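Local coordinates for protein glucokinase (Leishmania braziliensis MHOM/BR/75/M2904, PDB 6EDI) that probably phosphorylates D-glucose at the expense of ATP, as a dimeric glucokinase of the actin-like ATPase clan, caught here in an open conformation, at residues A[54-59]-A[89-94]; A[236-241]-A[334-339]. One frame throughout, in Å; residues are numbered along the deposited sequence.

Interaction 1: residues A[54-59]-A[89-94]; sequences VGFSQA and DEVLQH
Val91, on the inner side of helix 84-98, sends its two methyl groups to two different residues of strand 51-58, and these apolar meetings make up the whole contact. CG2 of Val91 lies 4.1 Å from CG1 of Val54, methyl against methyl. The other branch, CG1 of Val91, approaches the far end of the Phe56 ring, 4.0 Å from CZ and 4.2 Å from CE2 of Phe56, on an oblique line. With chi1 at 171°, the isopropyl group of Val91 is turned so that CG1 faces the Phe56 ring and CG2 faces Val54. A beta-branched residue suits such a place, since it offers two methyls close to the helix backbone. Val54 and Phe56, two apart on the strand, both point toward the helix, as i and i+2 residues of a strand do, and all three residues are buried.

Polar bonding across the contact is absent. The backbones bond elsewhere: Gln93 N to Asp89 O (2.7 Å) within the helix, and the strand to its sheet neighbours, Val54 with Val72 and Phe56 with Ile70.

Strand 51-58 runs between strands 41-48 and 67-75 of a mixed sheet, and helix 84-98 packs on that sheet. Phe74 of strand 67-75 touches both Val54 and Val91, Leu26 of helix 26-32 touches Phe56 and Val91, and Phe106 meets the Phe56 ring edge-to-face.

Interaction 2: residues A[236-241]-A[334-339]; sequences GSLSMS and TAETTM
Leu238, just past a 3-10 segment that ends at Ser237, makes the first touch: its CD2 lies 3.9 Å from CB of Glu336, the two side chains crossing at about a right angle. The branched leucine thus covers the aliphatic base of the glutamate and leaves the carboxylate to other partners. Ser239 turns to the second subunit, where its OG hydrogen-bonds OE2 of that chain's Glu336, and Met240 turns from this helix to pack on helix 245-259. At Ser241 the polar half of the contact forms. Its OG donates to OE2 of Glu336 at 2.8 Å, arriving from above the carboxylate plane, 54° out of it. A small serine suits the spot because its hydroxyl reaches the acid directly, and the bend of the glutamate chain (chi2 -44°) brings the carboxylate round to it.

OE1 of Glu336 is hydrogen-bonded to NE2 of His376 of the same chain, so the buried carboxylate is held at both oxygens. OE2 is gripped by one serine from each chain, Ser241 of its own and Ser239 of the second subunit, which makes a reciprocal Ser-Glu hydrogen-bond pair across the interface of the glucokinase dimer.

In the fold
After strand 16-20, helix 26-32 and strand 41-48, the chain enters strand 51-58, passes through strand 67-75 and reaches helix 84-98, where interaction 1 closes a short loop of 29 residues. It ties that helix to the sheet containing strands 41-48, 51-58 and 67-75. Much later interaction 2 opens in the loop leaving strand 227-233, an edge of the second six-stranded sheet within this chain, and helix 317-341 closes it after 92 further residues. The two loops follow in series and neither nest nor cross. The centres of interactions 1 and 2 are 39 Å apart, on opposite sides of the chain's centre. The other subunit reaches interaction 2 alone.

Interaction 1: residues A[54-59]-A[89-94]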
loop_
_atom_site.group_PDB
_atom_site.type_symbol
_atom_site.label_atom_id
_atom_site.label_comp_id
_atom_site.label_asym_id
_atom_site.label_seq_id
_atom_site.Cartn_x
_atom_site.Cartn_y
_atom_site.Cartn_z
ATOM N N VAL A 54 24.323 -14.810 7.817
ATOM C CA VAL A 54 24.902 -13.886 6.842
ATOM C C VAL A 54 25.470 -14.716 5.701
ATOM O O VAL A 54 26.211 -15.656 5.937
ATOM C CB VAL A 54 26.052 -13.084 7.473
ATOM C CG1 VAL A 54 26.603 -12.053 6.500
ATOM C CG2 VAL A 54 25.597 -12.421 8.741
ATOM N N GLY A 55 25.139 -14.385 4.462
ATOM C CA GLY A 55 25.686 -15.158 3.365
ATOM C C GLY A 55 25.451 -14.567 1.989
ATOM O O GLY A 55 25.337 -13.361 1.829
ATOM N N PHE A 56 25.382 -15.448 1.000
ATOM C CA PHE A 56 25.392 -15.052 -0.399
ATOM C C PHE A 56 24.394 -15.897 -1.156
ATOM O O PHE A 56 24.181 -17.066 -0.830
ATOM C CB PHE A 56 26.795 -15.261 -0.977
ATOM C CG PHE A 56 27.847 -14.501 -0.257
ATOM C CD1 PHE A 56 28.090 -13.175 -0.566
ATOM C CD2 PHE A 56 28.568 -15.102 0.770
ATOM C CE1 PHE A 56 29.052 -12.456 0.118
ATOM C CE2 PHE A 56 29.534 -14.403 1.464
ATOM C CZ PHE A 56 29.785 -13.080 1.142
ATOM N N SER A 57 23.775 -15.305 -2.170
ATOM C CA SER A 57 22.809 -16.028 -2.978
ATOM C C SER A 57 23.062 -15.739 -4.447
ATOM O O SER A 57 23.640 -14.711 -4.798
ATOM C CB SER A 57 21.386 -15.598 -2.632
ATOM O OG SER A 57 21.239 -14.212 -2.874
ATOM N N GLN A 58 22.626 -16.649 -5.305
ATOM C CA GLN A 58 22.681 -16.400 -6.734
ATOM C C GLN A 58 21.602 -17.247 -7.377
ATOM O O GLN A 58 21.077 -18.168 -6.747
ATOM C CB GLN A 58 24.057 -16.791 -7.275
ATOM C CG GLN A 58 24.435 -18.212 -6.912
ATOM C CD GLN A 58 25.679 -18.694 -7.626
ATOM O OE1 GLN A 58 25.975 -19.889 -7.627
ATOM N NE2 GLN A 58 26.415 -17.769 -8.247
ATOM N N ALA A 59 21.252 -16.922 -8.617
ATOM C CA ALA A 59 20.373 -17.773 -9.407
ATOM C C ALA A 59 21.180 -18.678 -10.347
ATOM O O ALA A 59 22.347 -18.981 -10.098
ATOM C CB ALA A 59 19.401 -16.924 -10.206
ATOM N N ASP A 89 32.310 -7.841 9.188
ATOM C CA ASP A 89 33.765 -7.760 9.142
ATOM C C ASP A 89 34.434 -9.146 9.201
ATOM O O ASP A 89 35.384 -9.401 8.462
ATOM C CB ASP A 89 34.311 -6.826 10.221
ATOM C CG ASP A 89 35.721 -6.364 9.919
ATOM O OD1 ASP A 89 35.873 -5.439 9.091
ATOM O OD2 ASP A 89 36.675 -6.936 10.491
ATOM N N GLU A 90 33.936 -10.047 10.048
ATOM C CA GLU A 90 34.469 -11.415 10.070
ATOM C C GLU A 90 34.309 -12.130 8.726
ATOM O O GLU A 90 35.165 -12.922 8.334
ATOM C CB GLU A 90 33.822 -12.260 11.173
ATOM C CG GLU A 90 34.049 -11.759 12.581
ATOM C CD GLU A 90 34.246 -12.889 13.577
ATOM O OE1 GLU A 90 33.252 -13.541 13.966
ATOM O OE2 GLU A 90 35.408 -13.125 13.965
ATOM N N VAL A 91 33.206 -11.865 8.028
ATOM C CA VAL A 91 32.979 -12.478 6.718
ATOM C C VAL A 91 33.955 -11.884 5.715
ATOM O O VAL A 91 34.598 -12.602 4.935
ATOM C CB VAL A 91 31.538 -12.244 6.224
ATOM C CG1 VAL A 91 31.382 -12.697 4.769
ATOM C CG2 VAL A 91 30.544 -12.968 7.113
ATOM N N LEU A 92 34.071 -10.563 5.766
ATOM C CA LEU A 92 34.911 -9.822 4.844
ATOM C C LEU A 92 36.397 -10.147 5.060
ATOM O O LEU A 92 37.103 -10.461 4.109
ATOM C CB LEU A 92 34.626 -8.322 4.975
ATOM C CG LEU A 92 34.651 -7.479 3.698
ATOM C CD1 LEU A 92 34.685 -8.358 2.457
ATOM C CD2 LEU A 92 33.459 -6.533 3.648
ATOM N N GLN A 93 36.858 -10.112 6.310
ATOM C CA GLN A 93 38.246 -10.466 6.610
ATOM C C GLN A 93 38.541 -11.925 6.251
ATOM O O GLN A 93 39.664 -12.261 5.868
ATOM C CB GLN A 93 38.604 -10.182 8.079
ATOM C CG GLN A 93 38.371 -8.727 8.549
ATOM C CD GLN A 93 38.921 -7.656 7.605
ATOM O OE1 GLN A 93 38.234 -6.677 7.295
ATOM N NE2 GLN A 93 40.166 -7.824 7.165
ATOM N N HIS A 94 37.538 -12.793 6.351
ATOM C CA HIS A 94 37.735 -14.196 5.987
ATOM C C HIS A 94 37.911 -14.353 4.486
ATOM O O HIS A 94 38.715 -15.167 4.037
ATOM C CB HIS A 94 36.565 -15.073 6.431
ATOM C CG HIS A 94 36.598 -16.457 5.854
ATOM N ND1 HIS A 94 37.238 -17.505 6.477
ATOM C CD2 HIS A 94 36.076 -16.961 4.710
ATOM C CE1 HIS A 94 37.108 -18.597 5.745
ATOM N NE2 HIS A 94 36.408 -18.296 4.666
#

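Interaction 2: residues A[236-241]-A[334-339]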
loop_
_atom_site.group_PDB
_atom_site.type_symbol
_atom_site.label_atom_id
_atom_site.label_comp_id
_atom_site.label_asym_id
_atom_site.label_seq_id
_atom_site.Cartn_x
_atom_site.Cartn_y
_atom_site.Cartn_z
ATOM N N GLY A 236 -2.212 -6.451 9.730
ATOM C CA GLY A 236 -2.659 -7.214 10.890
ATOM C C GLY A 236 -3.156 -6.295 11.991
ATOM O O GLY A 236 -3.924 -6.724 12.866
ATOM N N SER A 237 -2.733 -5.030 11.936
ATOM C CA SER A 237 -3.055 -4.052 12.985
ATOM C C SER A 237 -4.234 -3.164 12.610
ATOM O O SER A 237 -4.573 -2.208 13.325
ATOM C CB SER A 237 -1.835 -3.199 13.330
ATOM O OG SER A 237 -0.799 -3.993 13.868
ATOM N N LEU A 238 -4.867 -3.497 11.491
ATOM C CA LEU A 238 -6.130 -2.878 11.121
ATOM C C LEU A 238 -7.225 -3.404 12.064
ATOM O O LEU A 238 -7.255 -4.597 12.392
ATOM C CB LEU A 238 -6.430 -3.175 9.646
ATOM C CG LEU A 238 -7.810 -3.213 9.000
ATOM C CD1 LEU A 238 -8.422 -1.838 8.834
ATOM C CD2 LEU A 238 -7.687 -3.913 7.629
ATOM N N SER A 239 -8.095 -2.512 12.522
ATOM C CA SER A 239 -9.245 -2.913 13.337
ATOM C C SER A 239 -10.129 -3.935 12.629
ATOM O O SER A 239 -10.315 -3.859 11.417
ATOM C CB SER A 239 -10.095 -1.699 13.694
ATOM O OG SER A 239 -9.319 -0.702 14.298
ATOM N N MET A 240 -10.683 -4.890 13.379
ATOM C CA MET A 240 -11.674 -5.797 12.801
ATOM C C MET A 240 -12.878 -5.024 12.255
ATOM O O MET A 240 -13.233 -3.965 12.767
ATOM C CB MET A 240 -12.133 -6.851 13.814
ATOM C CG MET A 240 -11.052 -7.850 14.158
ATOM S SD MET A 240 -11.634 -9.161 15.239
ATOM C CE MET A 240 -12.599 -10.139 14.085
ATOM N N SER A 241 -13.483 -5.567 11.203
ATOM C CA SER A 241 -14.598 -4.941 10.519
ATOM C C SER A 241 -15.858 -5.001 11.369
ATOM O O SER A 241 -16.029 -5.897 12.196
ATOM C CB SER A 241 -14.852 -5.636 9.182
ATOM O OG SER A 241 -13.772 -5.434 8.289
ATOM N N THR A 334 -8.158 -10.637 4.884
ATOM C CA THR A 334 -7.836 -10.585 3.452
ATOM C C THR A 334 -8.966 -10.016 2.601
ATOM O O THR A 334 -8.728 -9.539 1.501
ATOM C CB THR A 334 -7.432 -11.944 2.868
ATOM O OG1 THR A 334 -8.558 -12.835 2.875
ATOM C CG2 THR A 334 -6.276 -12.552 3.652
ATOM N N ALA A 335 -10.204 -10.076 3.073
ATOM C CA ALA A 335 -11.263 -9.442 2.289
ATOM C C ALA A 335 -11.007 -7.941 2.244
ATOM O O ALA A 335 -11.163 -7.287 1.195
ATOM C CB ALA A 335 -12.637 -9.742 2.890
ATOM N N GLU A 336 -10.613 -7.388 3.390
ATOM C CA GLU A 336 -10.231 -5.974 3.453
ATOM C C GLU A 336 -8.987 -5.639 2.616
ATOM O O GLU A 336 -8.963 -4.633 1.910
ATOM C CB GLU A 336 -10.030 -5.514 4.907
ATOM C CG GLU A 336 -11.270 -5.607 5.808
ATOM C CD GLU A 336 -12.562 -5.106 5.166
ATOM O OE1 GLU A 336 -12.548 -4.161 4.341
ATOM O OE2 GLU A 336 -13.623 -5.662 5.508
ATOM N N THR A 337 -7.950 -6.467 2.687
ATOM C CA THR A 337 -6.721 -6.152 1.951
ATOM C C THR A 337 -6.926 -6.321 0.450
ATOM O O THR A 337 -6.383 -5.550 -0.353
ATOM C CB THR A 337 -5.505 -6.978 2.452
ATOM O OG1 THR A 337 -5.724 -8.377 2.216
ATOM C CG2 THR A 337 -5.295 -6.741 3.949
ATOM N N THR A 338 -7.746 -7.308 0.082
ATOM C CA THR A 338 -8.049 -7.596 -1.311
ATOM C C THR A 338 -8.827 -6.433 -1.900
ATOM O O THR A 338 -8.559 -5.988 -3.026
ATOM C CB THR A 338 -8.851 -8.897 -1.451
ATOM O OG1 THR A 338 -8.060 -9.995 -0.955
ATOM C CG2 THR A 338 -9.241 -9.159 -2.893
ATOM N N MET A 339 -9.802 -5.924 -1.155
ATOM C CA MET A 339 -10.493 -4.733 -1.637
ATOM C C MET A 339 -9.564 -3.508 -1.732
ATOM O O MET A 339 -9.582 -2.808 -2.729
ATOM C CB MET A 339 -11.722 -4.424 -0.768
ATOM C CG MET A 339 -12.538 -3.232 -1.290
ATOM S SD MET A 339 -13.281 -3.544 -2.896
ATOM C CE MET A 339 -12.542 -2.235 -3.861
#